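Long-range contact in LP15968p (Drosophila melanogaster, PDB 3MN8), which is a zinc metallocarboxypeptidase that releases C-terminal arginine or lysine from peptides and proteins, here its first carboxypeptidase-like domain with the transthyretin-like domain that follows: residues A[30-35]-A[321-325]. Residues are numbered along the deposited sequence; the frame is centred on the assembly and turned at random.
Sequences EDESFL and WQRNK
Glu-32 OE1 is held by two donors from the helix, Trp-321 and Lys-325. Trp-321 NE1 donates to Glu-32 OE1 at 2.7 Å in a nearly straight bond (162°), with the oxygen at the ring edge, almost in the indole plane. Lys-325 NZ comes in from well above the carboxylate plane and forms a salt bridge with the same Glu-32 OE1 at 3.0 Å. A second salt bridge, from Lys-325 NZ to Glu-30 OE2 at 2.9 Å, completes a three-residue network, though the Glu-30 side chain is poorly ordered. The lysine has CG anti to the backbone N (chi1 -166°) and its chain extended beyond, which sets CG over the rim of one indole face and the ammonium between the two carboxylates. An alanine in place of Glu-32 would probably leave the Trp-321 N-H without its acceptor and Lys-325 with one counter-charge fewer.

The apolar part centres on Trp-321. Phe-34 meets the indole face opposite Lys-325 in a T-shaped stack: its CE1-CZ edge points at the six-membered ring, the planes stand at 90° and the centroids lie 5.3 Å apart. Leu-35 adds CD2, 4.0 Å from Trp-321 CD1.

Thus the loop near the modelled N-terminus, ahead of helix 43-56, lies against helix 317-333 of the catalytic domain, away from the zinc site. Helix 106-121 completes the setting: Tyr-117 hydrogen-bonds Glu-30 OE2 and packs on Trp-321, while Tyr-113 meets the Phe-34 ring.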
ATOM      1  N   GLU A  30      15.307  20.837  -4.056  1.00102.97           N
ATOM      2  CA  GLU A  30      14.095  20.176  -4.561  1.00 96.96           C
ATOM      3  C   GLU A  30      13.197  20.982  -5.523  1.00 73.70           C
ATOM      4  O   GLU A  30      12.930  22.165  -5.321  1.00 56.77           O
ATOM      5  CB  GLU A  30      13.255  19.688  -3.372  1.00 97.20           C
ATOM      6  CG  GLU A  30      14.053  18.961  -2.298  1.00106.98           C
ATOM      7  CD  GLU A  30      13.277  18.802  -0.999  1.00117.21           C
ATOM      8  OE1 GLU A  30      12.895  19.837  -0.403  1.00107.80           O
ATOM      9  OE2 GLU A  30      13.054  17.645  -0.570  1.00125.80           O
ATOM     10  N   ASP A  31      12.716  20.315  -6.563  1.00 58.02           N
ATOM     11  CA  ASP A  31      11.717  20.896  -7.444  1.00 51.73           C
ATOM     12  C   ASP A  31      10.311  20.514  -6.952  1.00 68.59           C
ATOM     13  O   ASP A  31       9.742  19.501  -7.367  1.00 70.63           O
ATOM     14  CB  ASP A  31      11.953  20.419  -8.877  1.00 43.72           C
ATOM     15  CG  ASP A  31      10.794  20.735  -9.799  1.00 56.30           C
ATOM     16  OD1 ASP A  31      10.795  20.243 -10.953  1.00 56.07           O
ATOM     17  OD2 ASP A  31       9.879  21.468  -9.367  1.00 56.06           O
ATOM     18  N   GLU A  32       9.764  21.328  -6.055  1.00 68.27           N
ATOM     19  CA  GLU A  32       8.418  21.121  -5.526  1.00 58.20           C
ATOM     20  C   GLU A  32       7.444  22.189  -6.051  1.00 68.45           C
ATOM     21  O   GLU A  32       6.623  22.727  -5.296  1.00 63.88           O
ATOM     22  CB  GLU A  32       8.438  21.186  -3.999  1.00 50.23           C
ATOM     23  CG  GLU A  32       9.257  20.112  -3.315  1.00 58.85           C
ATOM     24  CD  GLU A  32       9.270  20.285  -1.801  1.00 73.27           C
ATOM     25  OE1 GLU A  32       8.455  19.619  -1.126  1.00 58.08           O
ATOM     26  OE2 GLU A  32      10.083  21.092  -1.290  1.00 82.28           O
ATOM     27  N   SER A  33       7.543  22.499  -7.340  1.00 59.55           N
ATOM     28  CA  SER A  33       6.730  23.554  -7.934  1.00 61.11           C
ATOM     29  C   SER A  33       5.235  23.244  -7.840  1.00 66.61           C
ATOM     30  O   SER A  33       4.394  24.158  -7.774  1.00 47.76           O
ATOM     31  CB  SER A  33       7.128  23.773  -9.396  1.00 51.86           C
ATOM     32  OG  SER A  33       6.799  22.648 -10.192  1.00 62.55           O
ATOM     33  N   PHE A  34       4.915  21.952  -7.825  1.00 61.05           N
ATOM     34  CA  PHE A  34       3.528  21.503  -7.781  1.00 49.38           C
ATOM     35  C   PHE A  34       2.713  22.131  -6.651  1.00 57.13           C
ATOM     36  O   PHE A  34       1.516  21.882  -6.537  1.00 78.83           O
ATOM     37  CB  PHE A  34       3.432  19.962  -7.755  1.00 51.23           C
ATOM     38  CG  PHE A  34       4.283  19.286  -6.690  1.00 49.72           C
ATOM     39  CD1 PHE A  34       3.823  19.144  -5.387  1.00 46.82           C
ATOM     40  CD2 PHE A  34       5.522  18.747  -7.008  1.00 56.93           C
ATOM     41  CE1 PHE A  34       4.594  18.508  -4.421  1.00 52.52           C
ATOM     42  CE2 PHE A  34       6.302  18.106  -6.044  1.00 46.89           C
ATOM     43  CZ  PHE A  34       5.838  17.985  -4.755  1.00 43.95           C
ATOM     44  N   LEU A  35       3.355  22.960  -5.835  1.00 62.94           N
ATOM     45  CA  LEU A  35       2.684  23.618  -4.719  1.00 80.51           C
ATOM     46  C   LEU A  35       2.223  25.046  -5.039  1.00 94.04           C
ATOM     47  O   LEU A  35       1.494  25.655  -4.256  1.00107.90           O
ATOM     48  CB  LEU A  35       3.614  23.660  -3.508  1.00 84.39           C
ATOM     49  CG  LEU A  35       4.393  22.382  -3.202  1.00 83.00           C
ATOM     50  CD1 LEU A  35       5.513  22.675  -2.203  1.00 81.84           C
ATOM     51  CD2 LEU A  35       3.460  21.274  -2.705  1.00 76.65           C
ATOM     52  N   TRP A 321       1.281  18.210   2.615  1.00 33.15           N
ATOM     53  CA  TRP A 321       2.414  17.661   1.876  1.00 47.58           C
ATOM     54  C   TRP A 321       3.686  17.601   2.729  1.00 53.22           C
ATOM     55  O   TRP A 321       4.348  16.561   2.790  1.00 49.76           O
ATOM     56  CB  TRP A 321       2.683  18.422   0.571  1.00 50.73           C
ATOM     57  CG  TRP A 321       4.028  18.070  -0.002  1.00 49.19           C
ATOM     58  CD1 TRP A 321       5.142  18.844   0.008  1.00 37.17           C
ATOM     59  CD2 TRP A 321       4.407  16.825  -0.613  1.00 59.77           C
ATOM     60  NE1 TRP A 321       6.187  18.178  -0.575  1.00 41.67           N
ATOM     61  CE2 TRP A 321       5.766  16.932  -0.965  1.00 52.23           C
ATOM     62  CE3 TRP A 321       3.728  15.631  -0.896  1.00 57.69           C
ATOM     63  CZ2 TRP A 321       6.465  15.891  -1.592  1.00 39.65           C
ATOM     64  CZ3 TRP A 321       4.425  14.602  -1.526  1.00 44.30           C
ATOM     65  CH2 TRP A 321       5.776  14.742  -1.867  1.00 32.02           C
ATOM     66  N   GLN A 322       4.020  18.706   3.392  1.00 51.25           N
ATOM     67  CA  GLN A 322       5.255  18.775   4.167  1.00 55.59           C
ATOM     68  C   GLN A 322       5.280  17.800   5.342  1.00 56.07           C
ATOM     69  O   GLN A 322       6.344  17.294   5.707  1.00 56.47           O
ATOM     70  CB  GLN A 322       5.520  20.194   4.658  1.00 52.72           C
ATOM     71  CG  GLN A 322       6.876  20.718   4.244  1.00 61.74           C
ATOM     72  CD  GLN A 322       6.973  20.943   2.748  1.00 69.10           C
ATOM     73  OE1 GLN A 322       7.976  20.597   2.117  1.00 72.17           O
ATOM     74  NE2 GLN A 322       5.924  21.522   2.169  1.00 63.75           N
ATOM     75  N   ARG A 323       4.115  17.536   5.926  1.00 44.57           N
ATOM     76  CA  ARG A 323       4.014  16.578   7.034  1.00 43.55           C
ATOM     77  C   ARG A 323       4.173  15.125   6.584  1.00 49.12           C
ATOM     78  O   ARG A 323       4.939  14.352   7.172  1.00 49.94           O
ATOM     79  CB  ARG A 323       2.672  16.742   7.747  1.00 36.72           C
ATOM     80  CG  ARG A 323       2.385  18.175   8.118  1.00 51.62           C
ATOM     81  CD  ARG A 323       0.974  18.341   8.632  1.00 55.13           C
ATOM     82  NE  ARG A 323       0.797  19.594   9.360  1.00 55.20           N
ATOM     83  CZ  ARG A 323      -0.387  20.055   9.740  1.00 76.90           C
ATOM     84  NH1 ARG A 323      -1.482  19.359   9.448  1.00 71.74           N
ATOM     85  NH2 ARG A 323      -0.479  21.203  10.403  1.00 94.28           N
ATOM     86  N   ASN A 324       3.443  14.755   5.538  1.00 38.11           N
ATOM     87  CA  ASN A 324       3.390  13.372   5.119  1.00 31.58           C
ATOM     88  C   ASN A 324       4.570  12.992   4.245  1.00 42.06           C
ATOM     89  O   ASN A 324       4.859  11.809   4.054  1.00 47.42           O
ATOM     90  CB  ASN A 324       2.084  13.102   4.387  1.00 40.89           C
ATOM     91  CG  ASN A 324       0.873  13.254   5.286  1.00 49.54           C
ATOM     92  OD1 ASN A 324       0.352  12.266   5.804  1.00 53.56           O
ATOM     93  ND2 ASN A 324       0.419  14.496   5.481  1.00 50.25           N
ATOM     94  N   LYS A 325       5.254  14.004   3.720  1.00 38.50           N
ATOM     95  CA  LYS A 325       6.394  13.804   2.822  1.00 42.38           C
ATOM     96  C   LYS A 325       7.372  12.718   3.295  1.00 38.71           C
ATOM     97  O   LYS A 325       7.607  11.744   2.582  1.00 42.39           O
ATOM     98  CB  LYS A 325       7.134  15.131   2.638  1.00 42.59           C
ATOM     99  CG  LYS A 325       8.130  15.184   1.494  1.00 29.57           C
ATOM    100  CD  LYS A 325       8.860  16.499   1.591  1.00 43.14           C
ATOM    101  CE  LYS A 325       9.815  16.709   0.450  1.00 56.27           C
ATOM    102  NZ  LYS A 325      10.393  18.077   0.542  1.00 62.19           N
TER